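Local coordinates for adherence and virulence protein A (Streptococcus pneumoniae, PDB 6PON) that binds fibronectin and probably contributes to adherence and virulence of the pneumococcus, at residues E95-V100 with L198-G203; I88-Q93 with E101-N106. All coordinates share one frame; numbering follows the deposited sequence.

Contact 1: E95-V100 with L198-G203; sequences ENDRIV and LFQGLG
Asn96 ND2 donates a nearly straight hydrogen bond to Gln200 O (2.8 Å, N-H...O 177°), and this bond illustrates how a side-chain amide can tie two loops of distant sequence by reaching for the backbone. The first loop is the turn of the β-hairpin formed by strands 87-93 and 99-107. The second links helix 192-198 to helix 204-225, both within the NFACT N-terminal and middle family region. The carbonyl oxygen lies almost in the amide plane of Asn96, whereas the nitrogen stands tilted out of the carbonyl plane of Gln200.

Gln200 returns the interaction. With CG anti to its backbone N (chi1 -178°) and the chain extended beyond, its amide is carried across the backbone of the turn. There OE1 accepts a weak bond from Asn96 N at 3.4 Å and touches Glu95 CB. On the other branch, NE2 packs against Asp97 CB at 3.3 Å. The Asp97 and Gln200 side chains cross at about a right angle, with carboxylate and amide planes turned 47° apart. The polar end of Glu95 is occupied through OE2 by Asn172.

Further along the helix-linking loop, Gly201 brings its bare CA to 3.1 Å from Asn96 O, a CA-H...O contact; with no side chain there, the carbonyl can approach closely. Residues of this loop also touch the second subunit: the Phe199 ring meets Phe222 of the second subunit, and Leu202 packs on Phe226 of that subunit.

The turn itself is shaped from within. Arg98 is the centre of an inverse γ-turn closed by a weak Ile99 N to Asp97 O bond, and Arg98 N donates to the anti side of Asp97 OD1 at 2.7 Å, out of the carboxylate plane.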
loop_
_atom_site.group_PDB
_atom_site.type_symbol
_atom_site.label_atom_id
_atom_site.label_comp_id
_atom_site.label_asym_id
_atom_site.label_seq_id
_atom_site.Cartn_x
_atom_site.Cartn_y
_atom_site.Cartn_z
ATOM N N GLU B 95 -8.245 -16.361 -20.306
ATOM C CA GLU B 95 -8.286 -15.250 -19.341
ATOM C C GLU B 95 -7.589 -15.723 -18.064
ATOM O O GLU B 95 -6.469 -16.256 -18.146
ATOM C CB GLU B 95 -9.736 -14.796 -19.178
ATOM C CG GLU B 95 -10.225 -13.837 -20.245
ATOM C CD GLU B 95 -9.282 -12.632 -20.453
ATOM O OE1 GLU B 95 -8.750 -12.481 -21.581
ATOM O OE2 GLU B 95 -9.072 -11.840 -19.503
ATOM N N ASN B 96 -8.196 -15.569 -16.885
ATOM C CA ASN B 96 -7.689 -16.166 -15.656
ATOM C C ASN B 96 -8.686 -17.169 -15.099
ATOM O O ASN B 96 -8.707 -17.433 -13.898
ATOM C CB ASN B 96 -7.363 -15.109 -14.603
ATOM C CG ASN B 96 -6.366 -15.609 -13.558
ATOM O OD1 ASN B 96 -5.305 -16.127 -13.901
ATOM N ND2 ASN B 96 -6.708 -15.451 -12.275
ATOM N N ASP B 97 -9.520 -17.735 -15.967
ATOM C CA ASP B 97 -10.479 -18.738 -15.542
ATOM C C ASP B 97 -9.805 -20.110 -15.520
ATOM O O ASP B 97 -8.663 -20.273 -15.952
ATOM C CB ASP B 97 -11.689 -18.727 -16.471
ATOM C CG ASP B 97 -12.948 -19.278 -15.817
ATOM O OD1 ASP B 97 -12.877 -19.912 -14.733
ATOM O OD2 ASP B 97 -14.027 -19.082 -16.415
ATOM N N ARG B 98 -10.519 -21.104 -14.994
ATOM C CA ARG B 98 -9.997 -22.467 -14.876
ATOM C C ARG B 98 -10.335 -23.290 -16.123
ATOM O O ARG B 98 -11.035 -24.301 -16.075
ATOM C CB ARG B 98 -10.531 -23.129 -13.608
ATOM C CG ARG B 98 -9.972 -22.543 -12.274
ATOM C CD ARG B 98 -10.887 -22.869 -11.091
ATOM N NE ARG B 98 -12.231 -22.456 -11.474
ATOM C CZ ARG B 98 -13.357 -22.944 -10.966
ATOM N NH1 ARG B 98 -13.323 -23.896 -10.039
ATOM N NH2 ARG B 98 -14.521 -22.506 -11.428
ATOM N N ILE B 99 -9.808 -22.832 -17.260
ATOM C CA ILE B 99 -10.027 -23.461 -18.559
ATOM C C ILE B 99 -8.733 -23.413 -19.352
ATOM O O ILE B 99 -8.133 -22.340 -19.498
ATOM C CB ILE B 99 -11.130 -22.762 -19.373
ATOM C CG1 ILE B 99 -12.362 -22.531 -18.515
ATOM C CG2 ILE B 99 -11.462 -23.585 -20.633
ATOM C CD1 ILE B 99 -13.487 -21.933 -19.257
ATOM N N VAL B 100 -8.331 -24.554 -19.914
ATOM C CA VAL B 100 -7.153 -24.624 -20.772
ATOM C C VAL B 100 -7.540 -25.173 -22.132
ATOM O O VAL B 100 -8.291 -26.151 -22.236
ATOM C CB VAL B 100 -6.030 -25.483 -20.163
ATOM C CG1 VAL B 100 -4.878 -25.564 -21.134
ATOM C CG2 VAL B 100 -5.584 -24.883 -18.841
ATOM N N LEU B 198 -14.528 -9.540 -7.050
ATOM C CA LEU B 198 -14.014 -8.556 -7.994
ATOM C C LEU B 198 -13.137 -9.209 -9.069
ATOM O O LEU B 198 -13.143 -8.789 -10.232
ATOM C CB LEU B 198 -13.237 -7.470 -7.243
ATOM C CG LEU B 198 -14.040 -6.583 -6.272
ATOM C CD1 LEU B 198 -13.138 -5.837 -5.286
ATOM C CD2 LEU B 198 -14.882 -5.601 -7.040
ATOM N N PHE B 199 -12.386 -10.238 -8.716
ATOM C CA PHE B 199 -11.374 -10.748 -9.619
ATOM C C PHE B 199 -11.648 -12.203 -9.972
ATOM O O PHE B 199 -12.179 -12.975 -9.171
ATOM C CB PHE B 199 -9.977 -10.543 -9.024
ATOM C CG PHE B 199 -9.638 -9.084 -8.816
ATOM C CD1 PHE B 199 -9.253 -8.294 -9.880
ATOM C CD2 PHE B 199 -9.745 -8.496 -7.566
ATOM C CE1 PHE B 199 -8.959 -6.944 -9.698
ATOM C CE2 PHE B 199 -9.445 -7.148 -7.376
ATOM C CZ PHE B 199 -9.055 -6.375 -8.446
ATOM N N GLN B 200 -11.319 -12.529 -11.219
ATOM C CA GLN B 200 -11.505 -13.847 -11.806
ATOM C C GLN B 200 -10.331 -14.755 -11.461
ATOM O O GLN B 200 -9.173 -14.346 -11.566
ATOM C CB GLN B 200 -11.621 -13.701 -13.324
ATOM C CG GLN B 200 -11.854 -14.979 -14.080
ATOM C CD GLN B 200 -11.773 -14.760 -15.579
ATOM O OE1 GLN B 200 -11.038 -13.889 -16.048
ATOM N NE2 GLN B 200 -12.534 -15.550 -16.340
ATOM N N GLY B 201 -10.632 -15.988 -11.069
ATOM C CA GLY B 201 -9.583 -16.977 -10.925
ATOM C C GLY B 201 -8.873 -16.963 -9.597
ATOM O O GLY B 201 -7.713 -17.389 -9.512
ATOM N N LEU B 202 -9.533 -16.482 -8.550
ATOM C CA LEU B 202 -8.962 -16.393 -7.213
ATOM C C LEU B 202 -9.679 -17.409 -6.336
ATOM O O LEU B 202 -10.856 -17.226 -6.012
ATOM C CB LEU B 202 -9.103 -14.974 -6.662
ATOM C CG LEU B 202 -7.928 -14.027 -6.942
ATOM C CD1 LEU B 202 -7.407 -14.142 -8.366
ATOM C CD2 LEU B 202 -8.276 -12.576 -6.602
ATOM N N GLY B 203 -8.987 -18.503 -5.992
ATOM C CA GLY B 203 -9.479 -19.404 -4.969
ATOM C C GLY B 203 -9.467 -18.727 -3.614
ATOM O O GLY B 203 -8.955 -17.621 -3.446
#

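Contact 2: I88-Q93 with E101-N106; sequences IESIEQ and EITVSN
Glu89 N and Ser90 N converge on one acceptor, Thr103 O, in the classic β-bulge that marks this antiparallel hairpin. Glu89 N lies 2.7 Å from Thr103 O; the bond from Ser90 N to the same Thr103 O is weak at 3.5 Å. Beyond the bulge the ladder is regular: Thr103 N binds Ser90 O, and Glu92 and Glu101 exchange two backbone bonds.

On the face of Ser90, Thr103, Glu92 and Glu101, a water is hydrogen-bonded to Ser90 OG at 2.7 Å and to Thr103 OG1 at 3.2 Å, and donates to Glu101 O. The other face is apolar: Ile91 CG1 lies 4.2 Å from Ile102 CG1, Ile88 meets Ile102 and Val104, and helix 5-19 covers Ile91 through Val12 and Leu19.

At the bulge, the extended Glu89 chain carries its carboxylate to Ser105. Ser105 OG, placed between its own backbone N and carbonyl carbon (chi1 52°), donates to Glu89 OE2 at 2.7 Å from above the carboxylate plane. Gln115, on the next strand, binds OE1 and thus helps position the group. With both oxygens receiving hydrogen bonds, the carboxylate is probably stabilised in its charged form.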
loop_
_atom_site.group_PDB
_atom_site.type_symbol
_atom_site.label_atom_id
_atom_site.label_comp_id
_atom_site.label_asym_id
_atom_site.label_seq_id
_atom_site.Cartn_x
_atom_site.Cartn_y
_atom_site.Cartn_z
ATOM N N ILE B 88 1.396 -30.258 -31.242
ATOM C CA ILE B 88 0.815 -29.354 -30.258
ATOM C C ILE B 88 1.154 -27.932 -30.677
ATOM O O ILE B 88 2.316 -27.526 -30.639
ATOM C CB ILE B 88 1.311 -29.672 -28.846
ATOM C CG1 ILE B 88 0.714 -31.003 -28.389
ATOM C CG2 ILE B 88 0.909 -28.565 -27.880
ATOM C CD1 ILE B 88 1.259 -31.510 -27.101
ATOM N N GLU B 89 0.141 -27.171 -31.082
ATOM C CA GLU B 89 0.429 -25.872 -31.672
ATOM C C GLU B 89 0.472 -24.746 -30.651
ATOM O O GLU B 89 1.342 -23.877 -30.741
ATOM C CB GLU B 89 -0.587 -25.562 -32.767
ATOM C CG GLU B 89 -0.194 -26.241 -34.073
ATOM C CD GLU B 89 -1.230 -26.100 -35.156
ATOM O OE1 GLU B 89 -2.402 -25.775 -34.841
ATOM O OE2 GLU B 89 -0.859 -26.319 -36.330
ATOM N N SER B 90 -0.428 -24.760 -29.671
ATOM C CA SER B 90 -0.494 -23.720 -28.659
ATOM C C SER B 90 -1.154 -24.300 -27.415
ATOM O O SER B 90 -1.958 -25.235 -27.508
ATOM C CB SER B 90 -1.290 -22.514 -29.158
ATOM O OG SER B 90 -2.656 -22.866 -29.308
ATOM N N ILE B 91 -0.807 -23.745 -26.247
ATOM C CA ILE B 91 -1.433 -24.131 -24.987
ATOM C C ILE B 91 -1.793 -22.851 -24.251
ATOM O O ILE B 91 -0.906 -22.072 -23.887
ATOM C CB ILE B 91 -0.524 -25.021 -24.119
ATOM C CG1 ILE B 91 -0.192 -26.328 -24.834
ATOM C CG2 ILE B 91 -1.187 -25.324 -22.777
ATOM C CD1 ILE B 91 0.853 -27.134 -24.119
ATOM N N GLU B 92 -3.086 -22.641 -24.015
ATOM C CA GLU B 92 -3.568 -21.324 -23.624
ATOM C C GLU B 92 -4.598 -21.443 -22.516
ATOM O O GLU B 92 -5.536 -22.245 -22.611
ATOM C CB GLU B 92 -4.180 -20.568 -24.822
ATOM C CG GLU B 92 -3.256 -20.384 -26.040
ATOM C CD GLU B 92 -2.028 -19.529 -25.742
ATOM O OE1 GLU B 92 -2.009 -18.842 -24.693
ATOM O OE2 GLU B 92 -1.069 -19.551 -26.545
ATOM N N GLN B 93 -4.419 -20.635 -21.475
ATOM C CA GLN B 93 -5.474 -20.399 -20.502
ATOM C C GLN B 93 -6.454 -19.377 -21.064
ATOM O O GLN B 93 -6.052 -18.401 -21.704
ATOM C CB GLN B 93 -4.871 -19.894 -19.189
ATOM C CG GLN B 93 -5.863 -19.607 -18.093
ATOM C CD GLN B 93 -5.186 -19.097 -16.841
ATOM O OE1 GLN B 93 -4.010 -18.713 -16.866
ATOM N NE2 GLN B 93 -5.915 -19.110 -15.733
ATOM N N GLU B 101 -6.995 -24.547 -23.174
ATOM C CA GLU B 101 -7.221 -24.943 -24.551
ATOM C C GLU B 101 -5.888 -25.295 -25.192
ATOM O O GLU B 101 -4.924 -24.522 -25.118
ATOM C CB GLU B 101 -7.930 -23.842 -25.335
ATOM C CG GLU B 101 -9.347 -23.595 -24.821
ATOM C CD GLU B 101 -10.101 -22.571 -25.631
ATOM O OE1 GLU B 101 -9.468 -21.833 -26.406
ATOM O OE2 GLU B 101 -11.337 -22.515 -25.497
ATOM N N ILE B 102 -5.854 -26.471 -25.809
ATOM C CA ILE B 102 -4.682 -27.026 -26.451
ATOM C C ILE B 102 -5.049 -27.200 -27.913
ATOM O O ILE B 102 -5.896 -28.044 -28.251
ATOM C CB ILE B 102 -4.268 -28.369 -25.832
ATOM C CG1 ILE B 102 -3.932 -28.183 -24.353
ATOM C CG2 ILE B 102 -3.116 -28.984 -26.650
ATOM C CD1 ILE B 102 -3.760 -29.467 -23.586
ATOM N N THR B 103 -4.427 -26.412 -28.779
ATOM C CA THR B 103 -4.691 -26.524 -30.203
ATOM C C THR B 103 -3.676 -27.470 -30.829
ATOM O O THR B 103 -2.475 -27.413 -30.529
ATOM C CB THR B 103 -4.655 -25.157 -30.887
ATOM O OG1 THR B 103 -5.462 -24.248 -30.144
ATOM C CG2 THR B 103 -5.248 -25.254 -32.254
ATOM N N VAL B 104 -4.181 -28.359 -31.682
ATOM C CA VAL B 104 -3.384 -29.388 -32.333
ATOM C C VAL B 104 -3.750 -29.442 -33.804
ATOM O O VAL B 104 -4.858 -29.092 -34.220
ATOM C CB VAL B 104 -3.593 -30.788 -31.725
ATOM C CG1 VAL B 104 -3.303 -30.769 -30.245
ATOM C CG2 VAL B 104 -5.016 -31.267 -32.020
ATOM N N SER B 105 -2.797 -29.913 -34.587
ATOM C CA SER B 105 -3.011 -30.189 -35.990
ATOM C C SER B 105 -2.489 -31.588 -36.270
ATOM O O SER B 105 -1.557 -32.062 -35.611
ATOM C CB SER B 105 -2.320 -29.142 -36.871
ATOM O OG SER B 105 -0.970 -29.005 -36.501
ATOM N N ASN B 106 -3.107 -32.247 -37.242
ATOM C CA ASN B 106 -2.798 -33.630 -37.567
ATOM C C ASN B 106 -3.149 -33.865 -39.034
ATOM O O ASN B 106 -3.653 -32.974 -39.729
ATOM C CB ASN B 106 -3.559 -34.581 -36.636
ATOM C CG ASN B 106 -2.837 -35.894 -36.412
ATOM O OD1 ASN B 106 -1.915 -36.242 -37.144
ATOM N ND2 ASN B 106 -3.255 -36.632 -35.389
HETATM O O HOH W 1 -4.556 -22.983 -27.365
#

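How the contacts relate
The two contacts have centres about 20 Å apart and share strand 99-107, contact 1 using its beginning and the turn before it, contact 2 its later part. Along the chain they interleave: 88-93, 95-100, 101-106, then 198-203 after about ninety further residues. Contact 2 builds the hairpin at one edge of the five-stranded antiparallel sheet, and contact 1 joins the turn of that hairpin to the helical part of the chain. They meet directly where Val100 CG1 packs 4.0 Å from Ile91 CG2. Local strand pairing thus leads straight into a long-range junction between the sheet and the loop that precedes helix 204-225.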